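Transcriptional regulator, HTH_3 family (Vibrio cholerae, PDB 1Y9Q) probably binds DNA to regulate transcription, joining a helix-turn-helix domain to a cupin domain that holds zinc and D-methionine. Local coordinates at residues A[11-16]-A[69-73]; A[50-56]-A[84-90]; A[122-128]-A[158-164]. All coordinates share one frame; numbering follows the deposited sequence.

Contact 1: A[11-16]-A[69-73]; sequences QIANQL and AFFAN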
# COMPACT_ATOMS: atom_id res chain seq x y z
N GLN A 11 -22.94 -1.94 -13.73
CA GLN A 11 -23.26 -2.83 -12.62
C GLN A 11 -22.77 -2.24 -11.30
O GLN A 11 -23.51 -2.17 -10.33
CB GLN A 11 -22.62 -4.20 -12.84
CG GLN A 11 -22.54 -5.04 -11.57
CD GLN A 11 -23.90 -5.34 -10.95
OE1 GLN A 11 -24.01 -5.53 -9.74
NE2 GLN A 11 -24.93 -5.41 -11.79
N ILE A 12 -21.51 -1.81 -11.28
CA ILE A 12 -20.93 -1.23 -10.07
C ILE A 12 -21.58 0.10 -9.73
O ILE A 12 -21.87 0.39 -8.56
CB ILE A 12 -19.41 -1.02 -10.22
CG1 ILE A 12 -18.71 -2.36 -10.45
CG2 ILE A 12 -18.84 -0.34 -8.98
CD1 ILE A 12 -18.96 -3.37 -9.34
N ALA A 13 -21.80 0.93 -10.74
CA ALA A 13 -22.40 2.24 -10.54
C ALA A 13 -23.75 2.12 -9.84
O ALA A 13 -23.99 2.75 -8.80
CB ALA A 13 -22.57 2.96 -11.88
N ASN A 14 -24.64 1.31 -10.41
CA ASN A 14 -25.97 1.14 -9.85
C ASN A 14 -26.00 0.51 -8.45
O ASN A 14 -26.73 0.99 -7.58
CB ASN A 14 -26.86 0.34 -10.80
CG ASN A 14 -27.07 1.04 -12.14
OD1 ASN A 14 -27.05 2.27 -12.22
ND2 ASN A 14 -27.29 0.25 -13.20
N GLN A 15 -25.23 -0.55 -8.23
CA GLN A 15 -25.25 -1.19 -6.91
C GLN A 15 -24.57 -0.34 -5.84
O GLN A 15 -25.02 -0.31 -4.70
CB GLN A 15 -24.61 -2.58 -6.97
CG GLN A 15 -24.71 -3.38 -5.65
CD GLN A 15 -26.14 -3.57 -5.15
OE1 GLN A 15 -27.11 -3.22 -5.82
NE2 GLN A 15 -26.27 -4.13 -3.95
N LEU A 16 -23.51 0.38 -6.21
CA LEU A 16 -22.83 1.24 -5.25
C LEU A 16 -23.82 2.28 -4.73
O LEU A 16 -23.88 2.55 -3.54
CB LEU A 16 -21.64 1.96 -5.88
CG LEU A 16 -21.05 3.10 -5.04
CD1 LEU A 16 -20.70 2.60 -3.64
CD2 LEU A 16 -19.81 3.67 -5.73
N ALA A 69 -21.25 -7.91 -2.03
CA ALA A 69 -22.37 -6.96 -2.00
C ALA A 69 -22.48 -6.12 -3.27
O ALA A 69 -23.57 -5.65 -3.61
CB ALA A 69 -22.24 -6.05 -0.78
N PHE A 70 -21.37 -5.94 -3.97
CA PHE A 70 -21.38 -5.15 -5.20
C PHE A 70 -22.15 -5.83 -6.33
O PHE A 70 -22.39 -5.22 -7.37
CB PHE A 70 -19.95 -4.86 -5.66
CG PHE A 70 -19.32 -3.70 -4.96
CD1 PHE A 70 -18.19 -3.88 -4.16
CD2 PHE A 70 -19.86 -2.42 -5.09
CE1 PHE A 70 -17.61 -2.79 -3.50
CE2 PHE A 70 -19.28 -1.33 -4.44
CZ PHE A 70 -18.15 -1.51 -3.64
N PHE A 71 -22.53 -7.09 -6.12
CA PHE A 71 -23.26 -7.85 -7.13
C PHE A 71 -24.58 -8.44 -6.61
O PHE A 71 -25.22 -9.24 -7.28
CB PHE A 71 -22.35 -8.96 -7.65
CG PHE A 71 -21.02 -8.47 -8.14
CD1 PHE A 71 -20.84 -8.13 -9.47
CD2 PHE A 71 -19.96 -8.30 -7.25
CE1 PHE A 71 -19.62 -7.62 -9.92
CE2 PHE A 71 -18.74 -7.79 -7.68
CZ PHE A 71 -18.57 -7.45 -9.02
N ALA A 72 -24.98 -8.01 -5.42
CA ALA A 72 -26.20 -8.50 -4.78
C ALA A 72 -27.49 -8.35 -5.58
O ALA A 72 -28.45 -9.07 -5.33
CB ALA A 72 -26.36 -7.84 -3.42
N ASN A 73 -27.51 -7.42 -6.52
CA ASN A 73 -28.70 -7.19 -7.35
C ASN A 73 -28.84 -8.26 -8.42
O ASN A 73 -29.93 -8.49 -8.95
CB ASN A 73 -28.59 -5.82 -8.02
CG ASN A 73 -27.40 -5.73 -8.94
OD1 ASN A 73 -27.53 -5.90 -10.16
ND2 ASN A 73 -26.23 -5.48 -8.37

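Contact 2: A[50-56]-A[84-90]; sequences SPTIATL and FPDDLNM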
# COMPACT_ATOMS: atom_id res chain seq x y z
N SER A 50 -14.02 3.49 -14.39
CA SER A 50 -13.99 2.06 -14.09
C SER A 50 -13.10 1.83 -12.87
O SER A 50 -11.88 1.97 -12.94
CB SER A 50 -13.44 1.29 -15.29
OG SER A 50 -12.22 1.87 -15.73
N PRO A 51 -13.70 1.47 -11.73
CA PRO A 51 -12.92 1.23 -10.52
C PRO A 51 -12.08 -0.04 -10.57
O PRO A 51 -12.44 -1.02 -11.22
CB PRO A 51 -13.99 1.17 -9.43
CG PRO A 51 -15.16 0.58 -10.16
CD PRO A 51 -15.15 1.33 -11.47
N THR A 52 -10.95 -0.00 -9.89
CA THR A 52 -10.06 -1.16 -9.84
C THR A 52 -10.57 -2.05 -8.71
O THR A 52 -11.40 -1.63 -7.90
CB THR A 52 -8.63 -0.74 -9.51
OG1 THR A 52 -8.61 -0.06 -8.25
CG2 THR A 52 -8.09 0.20 -10.59
N ILE A 53 -10.07 -3.28 -8.67
CA ILE A 53 -10.45 -4.21 -7.63
C ILE A 53 -10.05 -3.61 -6.29
O ILE A 53 -10.77 -3.74 -5.30
CB ILE A 53 -9.75 -5.57 -7.82
CG1 ILE A 53 -10.29 -6.25 -9.08
CG2 ILE A 53 -9.96 -6.45 -6.58
CD1 ILE A 53 -9.66 -7.61 -9.39
N ALA A 54 -8.91 -2.94 -6.26
CA ALA A 54 -8.43 -2.34 -5.02
C ALA A 54 -9.35 -1.23 -4.53
O ALA A 54 -9.58 -1.08 -3.32
CB ALA A 54 -7.01 -1.81 -5.20
N THR A 55 -9.89 -0.45 -5.46
CA THR A 55 -10.79 0.64 -5.08
C THR A 55 -12.10 0.06 -4.56
O THR A 55 -12.67 0.57 -3.59
CB THR A 55 -11.05 1.57 -6.28
OG1 THR A 55 -9.84 2.24 -6.64
CG2 THR A 55 -12.09 2.63 -5.92
N LEU A 56 -12.57 -1.00 -5.20
CA LEU A 56 -13.80 -1.67 -4.78
C LEU A 56 -13.68 -2.13 -3.33
O LEU A 56 -14.61 -1.93 -2.54
CB LEU A 56 -14.09 -2.90 -5.66
CG LEU A 56 -14.95 -2.71 -6.90
CD1 LEU A 56 -14.33 -1.67 -7.80
CD2 LEU A 56 -15.10 -4.04 -7.62
N PHE A 84 -11.80 -8.44 -14.46
CA PHE A 84 -12.20 -7.05 -14.24
C PHE A 84 -11.40 -6.19 -15.22
O PHE A 84 -10.19 -6.34 -15.35
CB PHE A 84 -11.91 -6.63 -12.79
CG PHE A 84 -12.79 -7.31 -11.78
CD1 PHE A 84 -12.85 -8.70 -11.69
CD2 PHE A 84 -13.58 -6.55 -10.91
CE1 PHE A 84 -13.68 -9.33 -10.76
CE2 PHE A 84 -14.41 -7.17 -9.98
CZ PHE A 84 -14.46 -8.56 -9.90
N PRO A 85 -12.08 -5.26 -15.92
CA PRO A 85 -11.46 -4.37 -16.91
C PRO A 85 -10.14 -3.68 -16.57
O PRO A 85 -9.26 -3.58 -17.44
CB PRO A 85 -12.58 -3.37 -17.22
CG PRO A 85 -13.39 -3.36 -15.97
CD PRO A 85 -13.45 -4.82 -15.63
N ASP A 86 -9.98 -3.22 -15.34
CA ASP A 86 -8.74 -2.54 -14.95
C ASP A 86 -7.76 -3.43 -14.20
O ASP A 86 -6.83 -2.93 -13.56
CB ASP A 86 -9.07 -1.30 -14.11
CG ASP A 86 -9.81 -0.24 -14.90
OD1 ASP A 86 -10.91 -0.53 -15.40
OD2 ASP A 86 -9.28 0.89 -15.02
N ASP A 87 -7.95 -4.74 -14.27
CA ASP A 87 -7.06 -5.67 -13.59
C ASP A 87 -6.87 -6.92 -14.45
O ASP A 87 -7.22 -8.03 -14.05
CB ASP A 87 -7.64 -6.03 -12.21
CG ASP A 87 -7.88 -4.81 -11.33
OD1 ASP A 87 -9.00 -4.26 -11.34
OD2 ASP A 87 -6.93 -4.37 -10.64
N LEU A 88 -6.29 -6.73 -15.63
CA LEU A 88 -6.07 -7.83 -16.57
C LEU A 88 -5.08 -8.91 -16.12
O LEU A 88 -5.18 -10.06 -16.57
CB LEU A 88 -5.64 -7.26 -17.93
CG LEU A 88 -6.60 -6.23 -18.54
CD1 LEU A 88 -6.01 -5.69 -19.83
CD2 LEU A 88 -7.97 -6.86 -18.79
N ASN A 89 -4.13 -8.57 -15.26
CA ASN A 89 -3.17 -9.57 -14.80
C ASN A 89 -3.63 -10.25 -13.51
O ASN A 89 -2.83 -10.85 -12.79
CB ASN A 89 -1.79 -8.95 -14.58
CG ASN A 89 -1.09 -8.64 -15.89
OD1 ASN A 89 -1.18 -9.41 -16.85
ND2 ASN A 89 -0.38 -7.52 -15.94
N MSE A 90 -4.92 -10.15 -13.24
CA MSE A 90 -5.48 -10.76 -12.05
C MSE A 90 -6.90 -11.20 -12.37
O MSE A 90 -7.72 -10.40 -12.81
CB MSE A 90 -5.49 -9.77 -10.89
CG MSE A 90 -6.10 -10.31 -9.61
SE MSE A 90 -6.00 -9.03 -8.16
CE MSE A 90 -4.94 -10.06 -6.92
O HOH W 1 -11.08 -3.52 -12.84
O HOH W 2 -6.50 -3.23 -8.14

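Contact 3: A[122-128]-A[158-164]; sequences HALGVIE and SDQPHGY. With ZN (zinc ion), chain B; MED (D-methionine), chain C.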
# COMPACT_ATOMS: atom_id res chain seq x y z
N HIS A 122 -8.64 -3.63 4.94
CA HIS A 122 -10.04 -4.00 4.81
C HIS A 122 -10.64 -3.56 6.14
O HIS A 122 -9.92 -3.02 6.98
CB HIS A 122 -10.20 -5.51 4.59
CG HIS A 122 -9.62 -5.99 3.30
ND1 HIS A 122 -9.63 -5.24 2.15
CD2 HIS A 122 -9.02 -7.16 2.98
CE1 HIS A 122 -9.07 -5.92 1.17
NE2 HIS A 122 -8.69 -7.09 1.65
N ALA A 123 -11.94 -3.77 6.33
CA ALA A 123 -12.60 -3.34 7.57
C ALA A 123 -11.98 -3.97 8.81
O ALA A 123 -11.40 -5.06 8.75
CB ALA A 123 -14.09 -3.66 7.50
N LEU A 124 -12.12 -3.29 9.94
CA LEU A 124 -11.58 -3.75 11.21
C LEU A 124 -11.95 -5.19 11.51
O LEU A 124 -13.10 -5.58 11.41
CB LEU A 124 -12.08 -2.85 12.35
CG LEU A 124 -11.60 -3.18 13.76
CD1 LEU A 124 -10.10 -2.95 13.88
CD2 LEU A 124 -12.35 -2.31 14.76
N GLY A 125 -10.95 -5.99 11.87
CA GLY A 125 -11.21 -7.38 12.21
C GLY A 125 -11.33 -8.35 11.06
O GLY A 125 -11.47 -9.55 11.29
N VAL A 126 -11.28 -7.87 9.82
CA VAL A 126 -11.38 -8.79 8.69
C VAL A 126 -10.09 -9.60 8.61
O VAL A 126 -8.99 -9.04 8.65
CB VAL A 126 -11.60 -8.05 7.36
CG1 VAL A 126 -11.60 -9.04 6.21
CG2 VAL A 126 -12.93 -7.32 7.41
N ILE A 127 -10.23 -10.92 8.50
CA ILE A 127 -9.08 -11.83 8.45
C ILE A 127 -9.00 -12.57 7.12
O ILE A 127 -10.02 -12.95 6.54
CB ILE A 127 -9.19 -12.84 9.62
CG1 ILE A 127 -9.00 -12.11 10.95
CG2 ILE A 127 -8.19 -13.99 9.45
CD1 ILE A 127 -9.39 -12.93 12.18
N GLU A 128 -7.79 -12.77 6.61
CA GLU A 128 -7.63 -13.49 5.35
C GLU A 128 -6.79 -14.74 5.49
O GLU A 128 -5.85 -14.78 6.29
CB GLU A 128 -6.98 -12.60 4.28
CG GLU A 128 -7.92 -11.59 3.67
CD GLU A 128 -7.30 -10.85 2.51
OE1 GLU A 128 -6.70 -11.51 1.64
OE2 GLU A 128 -7.41 -9.61 2.46
N SER A 158 -6.19 -8.61 7.90
CA SER A 158 -6.19 -7.78 6.70
C SER A 158 -6.60 -6.33 6.89
O SER A 158 -6.66 -5.57 5.91
CB SER A 158 -7.07 -8.41 5.62
OG SER A 158 -8.44 -8.40 6.00
N ASP A 159 -6.89 -5.93 8.12
CA ASP A 159 -7.27 -4.55 8.38
C ASP A 159 -5.99 -3.72 8.55
O ASP A 159 -5.81 -2.97 9.51
CB ASP A 159 -8.17 -4.44 9.63
CG ASP A 159 -7.54 -5.04 10.88
OD1 ASP A 159 -6.49 -5.71 10.78
OD2 ASP A 159 -8.11 -4.83 11.97
N GLN A 160 -5.09 -3.91 7.59
CA GLN A 160 -3.81 -3.21 7.54
C GLN A 160 -3.35 -3.24 6.09
O GLN A 160 -3.86 -4.03 5.30
CB GLN A 160 -2.77 -3.93 8.40
CG GLN A 160 -2.42 -5.33 7.89
CD GLN A 160 -1.27 -5.96 8.66
OE1 GLN A 160 -0.18 -5.39 8.73
NE2 GLN A 160 -1.50 -7.14 9.23
N PRO A 161 -2.40 -2.37 5.73
CA PRO A 161 -1.93 -2.39 4.34
C PRO A 161 -1.40 -3.79 4.07
O PRO A 161 -0.65 -4.34 4.88
CB PRO A 161 -0.82 -1.34 4.33
CG PRO A 161 -1.30 -0.36 5.36
CD PRO A 161 -1.76 -1.27 6.48
N HIS A 162 -1.81 -4.38 2.95
CA HIS A 162 -1.34 -5.71 2.60
C HIS A 162 -1.24 -5.83 1.10
O HIS A 162 -1.52 -4.88 0.37
CB HIS A 162 -2.26 -6.81 3.18
CG HIS A 162 -3.68 -6.76 2.70
ND1 HIS A 162 -4.57 -5.79 3.10
CD2 HIS A 162 -4.38 -7.59 1.88
CE1 HIS A 162 -5.76 -6.03 2.56
NE2 HIS A 162 -5.66 -7.11 1.81
N GLY A 163 -0.82 -7.00 0.62
CA GLY A 163 -0.70 -7.17 -0.81
C GLY A 163 -0.37 -8.59 -1.22
O GLY A 163 -0.06 -9.42 -0.37
N TYR A 164 -0.43 -8.84 -2.52
CA TYR A 164 -0.14 -10.16 -3.07
C TYR A 164 0.71 -9.99 -4.32
O TYR A 164 0.49 -9.05 -5.08
CB TYR A 164 -1.44 -10.87 -3.46
CG TYR A 164 -2.59 -10.59 -2.52
CD1 TYR A 164 -3.29 -9.39 -2.58
CD2 TYR A 164 -2.95 -11.53 -1.56
CE1 TYR A 164 -4.33 -9.12 -1.70
CE2 TYR A 164 -4.00 -11.27 -0.68
CZ TYR A 164 -4.68 -10.06 -0.75
OH TYR A 164 -5.69 -9.81 0.13
ZN ZN B . -7.22 -8.38 0.83
N MED C . -8.69 -9.59 -0.33
CA MED C . -8.70 -9.12 -1.75
C MED C . -7.79 -7.90 -1.93
O MED C . -7.15 -7.40 -1.00
CB MED C . -8.27 -10.29 -2.66
CG MED C . -8.21 -10.10 -4.17
SD MED C . -9.94 -9.89 -4.70
CE MED C . -10.65 -11.43 -4.31
OXT MED C . -7.69 -7.38 -3.05

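Contact 1: A[11-16]-A[69-73]
Q11 and N73 meet amide to amide in a two-bond ring. ND2 of N73 gives a nearly straight bond to OE1 of Q11 (2.6 Å, 172° at the hydrogen), and NE2 of Q11 returns one to OD1 of N73 at 3.1 Å. Each donor reaches a lone pair in the carbonyl plane of its acceptor, and the amide planes lie only 14° apart. One turn further along helix 5-22, NE2 of Q15 donates to the backbone O of A69 at 3.1 Å, with that O tilted out of the Q15 amide plane. Both glutamines leave the helix with CG opposite the backbone N and bend at chi2, which turns their amides onto the 69-73 loop. CD1 of I12 touches CB of F70 and CZ of F71, both at 4.1 Å, and CD1 of L16 reaches the edge of the F70 ring. I59 of helix 53-63 also packs on F70. The loop is thus fastened to helix 5-22 by apolar contacts inside and, at an exposed margin, by the Q11-N73 pair. There OE1 of Q11 lies 2.9 Å from the O of F70 without bonding, and ND2 of N73 probably offsets this meeting of acceptors.

Contact 2: A[50-56]-A[84-90]
I53 sends CG1 and CD1 toward the 84-90 loop with CG1 opposite its carbonyl carbon (chi1 -68°) and the chain extended beyond, while D87 turns its carboxylate back to the start of helix 53-63 with chi1 -57°. OD1 of D87 accepts a hydrogen bond from the backbone N of I53 at 3.0 Å, the donor lying above the carboxylate plane, and the same oxygen lies 3.3 Å from CG1 of I53. That N-H belongs to the first residue of the helix, just after T52 at the N-cap. Two waters also grip this carboxylate. One donates to OD1 of D87 and to the O of P51 and accepts a bond from the backbone N of D86; the other accepts one from the N of A54 and donates to OD2 of D87 at 2.8 Å. Further out, OG of S50 donates to OD1 of D86 at 2.8 Å, and the side chains of T52 and D86 cross at about a right angle, CG2 of T52 against CB of D86.

On the inner side, CG1 of I53 makes a CH-pi contact with F84, 4.1 Å from the ring centroid and 27° off its normal, and CD2 of L56 approaches the ring edge near CE2 at 4.0 Å. F8 of helix 5-22 meets F84 with its ring plane steeply inclined. CD1 of I53 continues to SE of the selenomethionine M90 at 4.1 Å, where strand 90-99 begins, and I53 touches the bound D-methionine. The D87 carboxylate thus accepts directly from the first amide of the helix and, through a water, from the second; the helix dipole would probably stabilise its negative charge, and this polar joint adjoins I53, which is part of the ligand pocket.

Contact 3: A[122-128]-A[158-164]
The imidazoles of H122 and H162 meet offset edge-to-face: CE1 of H162 stands 3.2 Å above one face of H122, and the ring planes are 76° apart. OG of S158 and the O of D-methionine lie at the H122 edge, while CB of S158 is over a face of H162. The Y164 ring has the zinc ion, OE1 of E128 and the ligand O at its edge, and the E128 carboxylate is turned only 23° from it. NE2 of H122 (2.1 Å), OE2 of E128 (2.0 Å), NE2 of H162 and OH of Y164 bind zinc, and N and O of D-methionine complete a shell of six donor atoms. ND1 of H162 donates to the O of Q160 at 2.9 Å, nearly in the ring plane, which fixes the rotation of that imidazole; W57 meets the H122 ring.

Behind the metal, the N of H122 bonds to the O of S158 almost straight (179°). The O of V126 accepts from both N and OG of S158, the OG lying 2.8 Å from it, above the carbonyl plane. OD2 of D159 takes a bond from the N of G125 at 3.1 Å, tying down the type II turn 123-126. In this cupin metal centre the two segments deliver four protein ligands, and D-methionine chelates the zinc through N and O, so its binding probably depends on the metal.

In the fold
Contacts 1 and 2 touch, although their centres are 15 Å apart: CE1 of F70 lies 3.3 Å from the O of L56, and CZ of F71 is 4.3 Å from CE2 of F84. Their segments alternate, so the chain passes back and forth between the two contacts. Contact 3 lies across the chain's centre, with its centre about 18 Å from that of contact 2 and 22 Å from that of contact 1. D-methionine bridges the gap: it chelates zinc in contact 3, and the side chain of I53 in contact 2 comes within about 4 Å of it. The pocket therefore sits between the helical and cupin parts, consistent with a ligand-responsive regulator.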